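Local coordinates for DR2417 (Deinococcus radiodurans, PDB 4XWT), which probably acts as a metal-dependent ribonuclease J, degrading RNA exonucleolytically from the 5' end and possibly cutting it internally, in rRNA maturation, at residues A[41-46]-A[71-76]; A[209-214]-A[379-384]. All blocks are in the same frame, centred on the assembly; numbering follows the deposited sequence.

Contact 1 of 2, residues A[41-46]-A[71-76]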
ATOM      1  N   ASP A  41      11.464  35.720  24.871  1.00 53.41           N
ATOM      2  CA  ASP A  41      10.724  36.235  23.728  1.00 58.83           C
ATOM      3  C   ASP A  41      11.520  36.124  22.425  1.00 59.22           C
ATOM      4  O   ASP A  41      11.332  36.910  21.500  1.00 61.44           O
ATOM      5  CB  ASP A  41      10.290  37.678  24.000  1.00 65.67           C
ATOM      6  CG  ASP A  41       9.151  37.755  25.020  1.00 80.46           C
ATOM      7  OD1 ASP A  41       8.943  36.757  25.751  1.00 73.74           O
ATOM      8  OD2 ASP A  41       8.461  38.802  25.089  1.00 92.70           O
ATOM      9  N   GLU A  42      12.386  35.118  22.348  1.00 55.46           N
ATOM     10  CA  GLU A  42      13.111  34.844  21.114  1.00 55.47           C
ATOM     11  C   GLU A  42      12.803  33.435  20.607  1.00 52.80           C
ATOM     12  O   GLU A  42      12.730  32.476  21.375  1.00 47.00           O
ATOM     13  CB  GLU A  42      14.617  35.041  21.312  1.00 47.78           C
ATOM     14  CG  GLU A  42      14.971  36.471  21.775  1.00 55.10           C
ATOM     15  CD  GLU A  42      16.468  36.701  21.914  1.00 66.08           C
ATOM     16  OE1 GLU A  42      17.209  35.709  22.089  1.00 70.77           O
ATOM     17  OE2 GLU A  42      16.905  37.875  21.844  1.00 67.82           O
ATOM     18  N   ILE A  43      12.594  33.340  19.301  1.00 53.09           N
ATOM     19  CA  ILE A  43      12.263  32.081  18.660  1.00 48.54           C
ATOM     20  C   ILE A  43      13.235  31.794  17.536  1.00 45.16           C
ATOM     21  O   ILE A  43      13.565  32.674  16.740  1.00 48.65           O
ATOM     22  CB  ILE A  43      10.811  32.088  18.113  1.00 50.81           C
ATOM     23  CG1 ILE A  43       9.817  32.043  19.271  1.00 58.65           C
ATOM     24  CG2 ILE A  43      10.577  30.916  17.177  1.00 46.46           C
ATOM     25  CD1 ILE A  43       8.365  32.119  18.840  1.00 60.54           C
ATOM     26  N   VAL A  44      13.718  30.559  17.516  1.00 40.63           N
ATOM     27  CA  VAL A  44      14.413  29.998  16.367  1.00 37.56           C
ATOM     28  C   VAL A  44      13.601  28.825  15.800  1.00 37.31           C
ATOM     29  O   VAL A  44      13.150  27.963  16.558  1.00 38.80           O
ATOM     30  CB  VAL A  44      15.828  29.537  16.758  1.00 37.07           C
ATOM     31  CG1 VAL A  44      16.536  28.978  15.573  1.00 44.33           C
ATOM     32  CG2 VAL A  44      16.615  30.731  17.362  1.00 45.77           C
ATOM     33  N   VAL A  45      13.408  28.806  14.483  1.00 38.13           N
ATOM     34  CA  VAL A  45      12.698  27.701  13.821  1.00 38.97           C
ATOM     35  C   VAL A  45      13.661  26.859  12.973  1.00 33.80           C
ATOM     36  O   VAL A  45      14.560  27.383  12.312  1.00 44.07           O
ATOM     37  CB  VAL A  45      11.556  28.200  12.905  1.00 35.43           C
ATOM     38  CG1 VAL A  45      10.629  27.006  12.478  1.00 34.61           C
ATOM     39  CG2 VAL A  45      10.750  29.301  13.569  1.00 36.87           C
ATOM     40  N   VAL A  46      13.468  25.553  12.981  1.00 32.86           N
ATOM     41  CA  VAL A  46      14.310  24.666  12.196  1.00 31.79           C
ATOM     42  C   VAL A  46      13.472  23.927  11.140  1.00 33.25           C
ATOM     43  O   VAL A  46      12.503  23.255  11.480  1.00 34.48           O
ATOM     44  CB  VAL A  46      15.028  23.693  13.124  1.00 31.31           C
ATOM     45  CG1 VAL A  46      15.960  22.782  12.340  1.00 32.23           C
ATOM     46  CG2 VAL A  46      15.774  24.468  14.210  1.00 32.13           C
ATOM     47  N   LEU A  71       2.465  32.439  13.564  1.00 44.15           N
ATOM     48  CA  LEU A  71       1.709  33.658  13.269  1.00 45.90           C
ATOM     49  C   LEU A  71       1.445  34.427  14.543  1.00 52.14           C
ATOM     50  O   LEU A  71       1.575  35.657  14.582  1.00 51.06           O
ATOM     51  CB  LEU A  71       0.394  33.331  12.573  1.00 47.06           C
ATOM     52  CG  LEU A  71       0.571  32.806  11.154  1.00 52.17           C
ATOM     53  CD1 LEU A  71      -0.699  32.124  10.661  1.00 53.83           C
ATOM     54  CD2 LEU A  71       0.925  33.993  10.278  1.00 65.71           C
ATOM     55  N   GLU A  72       1.084  33.699  15.593  1.00 47.23           N
ATOM     56  CA  GLU A  72       0.855  34.339  16.877  1.00 57.59           C
ATOM     57  C   GLU A  72       2.106  35.060  17.400  1.00 56.40           C
ATOM     58  O   GLU A  72       2.011  36.168  17.928  1.00 51.24           O
ATOM     59  CB  GLU A  72       0.378  33.331  17.921  1.00 56.97           C
ATOM     60  CG  GLU A  72       0.199  33.990  19.282  1.00 63.31           C
ATOM     61  CD  GLU A  72      -0.641  33.180  20.232  1.00 72.26           C
ATOM     62  OE1 GLU A  72      -1.087  32.082  19.845  1.00 72.52           O
ATOM     63  OE2 GLU A  72      -0.861  33.649  21.369  1.00 76.56           O
ATOM     64  N   HIS A  73       3.270  34.435  17.253  1.00 54.42           N
ATOM     65  CA  HIS A  73       4.506  34.985  17.815  1.00 61.61           C
ATOM     66  C   HIS A  73       5.490  35.457  16.755  1.00 57.87           C
ATOM     67  O   HIS A  73       6.702  35.374  16.959  1.00 53.42           O
ATOM     68  CB  HIS A  73       5.188  33.939  18.705  1.00 62.09           C
ATOM     69  CG  HIS A  73       4.346  33.484  19.854  1.00 61.20           C
ATOM     70  ND1 HIS A  73       3.528  32.379  19.785  1.00 54.55           N
ATOM     71  CD2 HIS A  73       4.186  33.992  21.101  1.00 59.13           C
ATOM     72  CE1 HIS A  73       2.903  32.220  20.937  1.00 53.71           C
ATOM     73  NE2 HIS A  73       3.285  33.187  21.753  1.00 62.24           N
ATOM     74  N   GLN A  74       4.978  35.945  15.628  1.00 47.14           N
ATOM     75  CA  GLN A  74       5.830  36.187  14.469  1.00 59.85           C
ATOM     76  C   GLN A  74       6.896  37.257  14.716  1.00 58.78           C
ATOM     77  O   GLN A  74       7.979  37.209  14.120  1.00 53.20           O
ATOM     78  CB  GLN A  74       4.981  36.559  13.256  1.00 46.97           C
ATOM     79  CG  GLN A  74       3.969  37.655  13.502  1.00 58.75           C
ATOM     80  CD  GLN A  74       3.067  37.876  12.306  1.00 64.27           C
ATOM     81  OE1 GLN A  74       3.460  38.508  11.322  1.00 65.23           O
ATOM     82  NE2 GLN A  74       1.848  37.351  12.380  1.00 66.03           N
ATOM     83  N   ASP A  75       6.602  38.206  15.602  1.00 52.83           N
ATOM     84  CA  ASP A  75       7.573  39.246  15.927  1.00 54.45           C
ATOM     85  C   ASP A  75       8.725  38.715  16.786  1.00 57.41           C
ATOM     86  O   ASP A  75       9.735  39.396  16.958  1.00 57.20           O
ATOM     87  CB  ASP A  75       6.885  40.418  16.642  1.00 64.58           C
ATOM     88  CG  ASP A  75       5.938  41.183  15.728  1.00 76.61           C
ATOM     89  OD1 ASP A  75       5.923  40.887  14.512  1.00 76.23           O
ATOM     90  OD2 ASP A  75       5.221  42.088  16.222  1.00 78.30           O
ATOM     91  N   LYS A  76       8.569  37.505  17.322  1.00 53.66           N
ATOM     92  CA  LYS A  76       9.580  36.906  18.200  1.00 53.21           C
ATOM     93  C   LYS A  76      10.616  36.076  17.431  1.00 53.95           C
ATOM     94  O   LYS A  76      11.630  35.633  17.985  1.00 46.82           O
ATOM     95  CB  LYS A  76       8.902  36.025  19.258  1.00 46.88           C
ATOM     96  CG  LYS A  76       8.127  36.808  20.304  1.00 50.87           C
ATOM     97  CD  LYS A  76       7.615  35.870  21.385  1.00 54.20           C
ATOM     98  CE  LYS A  76       6.691  36.618  22.318  1.00 60.17           C
ATOM     99  NZ  LYS A  76       5.456  37.053  21.614  1.00 65.09           N
TER
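The backbones of E42 and K76 come within 5.0 Å of each other, CA to CA, where the loop after helix 68-72 reaches the start of strand 42-46, and I43 N donates to K76 O over 2.8 Å. K76 O also receives a CA-H...O contact from E42. K76 covers the most surface: its CB and CG both lie 3.4 Å from D41 O, and its aliphatic chain then passes obliquely over D41 until CE is 3.8 Å from D41 CG. A bend at the last torsion (chi4 66°) turns NZ off this line toward the edge of the H73 ring, leaving it 4.9 Å from D41 OD2. On the inner side, I43 CD1 touches H73 CB, at 3.7 Å, and K76 CB. H73 ND1 is bonded to Y69 O, one turn back, which fixes the ring at the helix end. The loop leads into strand 77-82, parallel neighbour of 42-46 in the metallo-beta-lactamase sheet, and I43 also pairs with K78. D41 and K76 thus meet through methylenes and a carbonyl, with at most a distant electrostatic attraction between their charges.

Contact 2 of 2, residues A[209-214]-A[379-384]. With U5P (uridine-5'-monophosphate), chain H.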
ATOM      1  N   ASP A 209      17.493  11.298  14.687  1.00 28.46           N
ATOM      2  CA  ASP A 209      16.738  10.758  13.567  1.00 25.79           C
ATOM      3  C   ASP A 209      16.319   9.301  13.803  1.00 33.56           C
ATOM      4  O   ASP A 209      17.174   8.431  13.889  1.00 31.38           O
ATOM      5  CB  ASP A 209      17.603  10.881  12.309  1.00 30.73           C
ATOM      6  CG  ASP A 209      16.974  10.252  11.073  1.00 35.15           C
ATOM      7  OD1 ASP A 209      15.813   9.796  11.111  1.00 42.80           O
ATOM      8  OD2 ASP A 209      17.664  10.232  10.038  1.00 33.87           O
ATOM      9  N   SER A 210      15.015   9.028  13.858  1.00 33.44           N
ATOM     10  CA  SER A 210      14.531   7.691  14.267  1.00 33.31           C
ATOM     11  C   SER A 210      14.031   6.806  13.134  1.00 28.89           C
ATOM     12  O   SER A 210      13.503   5.712  13.381  1.00 31.03           O
ATOM     13  CB  SER A 210      13.399   7.826  15.282  1.00 32.05           C
ATOM     14  OG  SER A 210      13.776   8.671  16.347  1.00 31.23           O
ATOM     15  N   THR A 211      14.189   7.278  11.908  1.00 28.34           N
ATOM     16  CA  THR A 211      13.586   6.643  10.737  1.00 31.13           C
ATOM     17  C   THR A 211      13.800   5.132  10.738  1.00 30.15           C
ATOM     18  O   THR A 211      12.857   4.350  10.551  1.00 30.17           O
ATOM     19  CB  THR A 211      14.156   7.205   9.423  1.00 26.13           C
ATOM     20  OG1 THR A 211      13.954   8.629   9.369  1.00 26.52           O
ATOM     21  CG2 THR A 211      13.479   6.549   8.223  1.00 27.82           C
ATOM     22  N   ASN A 212      15.044   4.730  10.969  1.00 27.75           N
ATOM     23  CA  ASN A 212      15.420   3.332  10.863  1.00 30.90           C
ATOM     24  C   ASN A 212      15.738   2.694  12.209  1.00 33.50           C
ATOM     25  O   ASN A 212      16.565   1.785  12.267  1.00 31.69           O
ATOM     26  CB  ASN A 212      16.623   3.178   9.911  1.00 29.93           C
ATOM     27  CG  ASN A 212      16.201   3.053   8.473  1.00 38.33           C
ATOM     28  OD1 ASN A 212      15.018   2.882   8.195  1.00 40.64           O
ATOM     29  ND2 ASN A 212      17.158   3.117   7.548  1.00 38.37           N
ATOM     30  N   ALA A 213      15.080   3.151  13.280  1.00 30.27           N
ATOM     31  CA  ALA A 213      15.357   2.645  14.629  1.00 33.02           C
ATOM     32  C   ALA A 213      14.942   1.197  14.825  1.00 38.15           C
ATOM     33  O   ALA A 213      15.321   0.565  15.804  1.00 37.95           O
ATOM     34  CB  ALA A 213      14.678   3.525  15.697  1.00 28.38           C
ATOM     35  N   GLU A 214      14.163   0.663  13.899  1.00 39.85           N
ATOM     36  CA  GLU A 214      13.788  -0.730  14.028  1.00 42.81           C
ATOM     37  C   GLU A 214      14.698  -1.639  13.212  1.00 42.22           C
ATOM     38  O   GLU A 214      14.481  -2.847  13.186  1.00 42.99           O
ATOM     39  CB  GLU A 214      12.328  -0.934  13.615  1.00 47.46           C
ATOM     40  CG  GLU A 214      11.333  -0.481  14.671  1.00 45.69           C
ATOM     41  CD  GLU A 214       9.903  -0.892  14.333  1.00 49.29           C
ATOM     42  OE1 GLU A 214       9.580  -2.098  14.423  1.00 39.71           O
ATOM     43  OE2 GLU A 214       9.102  -0.003  13.983  1.00 47.91           O
ATOM     44  N   SER A 379      19.565   3.052   2.380  1.00 32.98           N
ATOM     45  CA  SER A 379      18.770   4.103   2.981  1.00 32.74           C
ATOM     46  C   SER A 379      19.669   5.293   3.388  1.00 33.20           C
ATOM     47  O   SER A 379      20.902   5.143   3.578  1.00 27.05           O
ATOM     48  CB  SER A 379      18.021   3.543   4.190  1.00 32.88           C
ATOM     49  OG  SER A 379      17.620   4.568   5.079  1.00 31.96           O
ATOM     50  N   GLY A 380      19.049   6.462   3.516  1.00 28.81           N
ATOM     51  CA  GLY A 380      19.760   7.652   3.942  1.00 32.77           C
ATOM     52  C   GLY A 380      19.837   7.788   5.449  1.00 34.24           C
ATOM     53  O   GLY A 380      20.411   8.750   5.945  1.00 31.99           O
ATOM     54  N   HIS A 381      19.305   6.809   6.171  1.00 31.53           N
ATOM     55  CA  HIS A 381      19.132   6.936   7.608  1.00 34.69           C
ATOM     56  C   HIS A 381      19.858   5.861   8.394  1.00 34.54           C
ATOM     57  O   HIS A 381      19.918   4.696   7.993  1.00 29.48           O
ATOM     58  CB  HIS A 381      17.641   6.916   7.961  1.00 33.45           C
ATOM     59  CG  HIS A 381      16.874   8.049   7.360  1.00 35.26           C
ATOM     60  ND1 HIS A 381      16.627   9.231   8.036  1.00 38.28           N
ATOM     61  CD2 HIS A 381      16.318   8.204   6.136  1.00 38.62           C
ATOM     62  CE1 HIS A 381      15.942  10.048   7.260  1.00 37.50           C
ATOM     63  NE2 HIS A 381      15.735   9.447   6.098  1.00 38.90           N
ATOM     64  N   ALA A 382      20.403   6.289   9.525  1.00 26.32           N
ATOM     65  CA  ALA A 382      21.044   5.424  10.491  1.00 28.23           C
ATOM     66  C   ALA A 382      20.163   4.280  11.008  1.00 29.53           C
ATOM     67  O   ALA A 382      19.012   4.490  11.414  1.00 27.63           O
ATOM     68  CB  ALA A 382      21.540   6.273  11.660  1.00 27.87           C
ATOM     69  N   SER A 383      20.726   3.072  10.971  1.00 32.27           N
ATOM     70  CA  SER A 383      20.148   1.908  11.631  1.00 34.12           C
ATOM     71  C   SER A 383      20.629   1.861  13.076  1.00 30.87           C
ATOM     72  O   SER A 383      21.374   2.723  13.495  1.00 34.06           O
ATOM     73  CB  SER A 383      20.524   0.621  10.887  1.00 33.16           C
ATOM     74  OG  SER A 383      20.064   0.665   9.541  1.00 34.02           O
ATOM     75  N   GLN A 384      20.222   0.845  13.832  1.00 31.16           N
ATOM     76  CA  GLN A 384      20.440   0.857  15.279  1.00 34.75           C
ATOM     77  C   GLN A 384      21.892   1.040  15.720  1.00 35.32           C
ATOM     78  O   GLN A 384      22.134   1.718  16.716  1.00 37.72           O
ATOM     79  CB  GLN A 384      19.891  -0.421  15.907  1.00 32.05           C
ATOM     80  CG  GLN A 384      18.380  -0.443  15.954  1.00 35.51           C
ATOM     81  CD  GLN A 384      17.821  -1.801  16.339  1.00 47.56           C
ATOM     82  OE1 GLN A 384      18.570  -2.757  16.555  1.00 41.61           O
ATOM     83  NE2 GLN A 384      16.490  -1.895  16.411  1.00 49.64           N
TER
HETATM   84  N1  U5P H 606      12.277   9.325   1.433  1.00133.69           N
HETATM   85  C2  U5P H 606      11.583  10.403   0.850  1.00129.53           C
HETATM   86  N3  U5P H 606      12.208  11.229   0.005  1.00126.82           N
HETATM   87  C4  U5P H 606      13.497  11.053  -0.294  1.00122.23           C
HETATM   88  C5  U5P H 606      14.213  10.007   0.268  1.00125.79           C
HETATM   89  C6  U5P H 606      13.569   9.144   1.143  1.00130.47           C
HETATM   90  O2  U5P H 606      10.377  10.589   1.116  1.00128.49           O
HETATM   91  O4  U5P H 606      14.055  11.834  -1.083  1.00116.56           O
HETATM   92  C1' U5P H 606      11.592   8.425   2.364  1.00137.75           C
HETATM   93  C2' U5P H 606      11.824   6.963   2.010  1.00140.81           C
HETATM   94  O2' U5P H 606      10.660   6.395   1.407  1.00141.41           O
HETATM   95  C3' U5P H 606      12.125   6.288   3.328  1.00141.07           C
HETATM   96  C4' U5P H 606      12.641   7.400   4.210  1.00143.17           C
HETATM   97  O3' U5P H 606      10.923   5.793   3.914  1.00139.81           O
HETATM   98  O4' U5P H 606      12.115   8.615   3.679  1.00140.92           O
HETATM   99  C5' U5P H 606      14.155   7.440   4.150  1.00150.70           C
HETATM  100  O5' U5P H 606      14.589   7.271   2.802  1.00154.35           O
HETATM  101  P   U5P H 606      16.155   7.247   2.457  1.00206.75           P
HETATM  102  O1P U5P H 606      16.594   6.115   3.329  1.00202.68           O
HETATM  103  O2P U5P H 606      16.262   7.007   0.972  1.00196.52           O
HETATM  104  O3P U5P H 606      16.642   8.621   2.844  1.00200.97           O
HETATM  105  O   HOH W   1      17.123   6.530  11.631  1.00 31.22           O
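H381 ND1 donates to D209 OD2 over a very short 2.5 Å, with carboxylate and imidazole nearly perpendicular (83°). T211 closes one face of the ring: its CB makes a CH-pi contact 3.7 Å from the centroid, while OG1 lies above the rim. D209 OD1 accepts from T211 N, completing an Asx turn, and from T211 OG1 on its syn lone pair, so the residue covering the imidazole also steadies its carboxylate. D209 CG is anti to the backbone N (chi1 176°), which carries the carboxylate to the ring. Here a loop of the metallo-beta-lactamase region meets one of the RNA specificity region of RNase J; D209 and H381 are the predicted proton donor and acceptor, beside zinc ligands D175 and H403. S379 OG and G380 N both donate to O1P of the bound UMP, S379 OG at 2.6 Å. S379 OG also accepts from H381 N in an ST turn and, weakly, from N212 ND2, whose better bond is to H381 O. One water joins D209 O, N212 N and A382 O. Packing slackens toward the partly exposed end, where Q384 NE2 gives A213 O a single bond (2.8 Å, 165°), while E214 salt-bridges R407 and hydrogen-bonds Y370 of the second subunit.

Overall arrangement
Both contacts involve the metallo-beta-lactamase region but no common secondary-structure element, and their centres lie 30 Å apart, with nearest atoms about 12 Å apart. Contact 1 is local and largely superficial, joining one strand of the eight-stranded sheet to the turn that feeds its parallel neighbour; one backbone bond and aliphatic packing suffice, away from any annotated site. Contact 2 is buried and brings together loops 165 residues apart, one after a strand of the seven-stranded sheet and the other before helix 384-394. Despite its burial, its chemistry is polar, with a histidine-carboxylate pair, bridging water and hydrogen bonds to the UMP phosphate beside the zinc site, and its far end approaches the dimer partner.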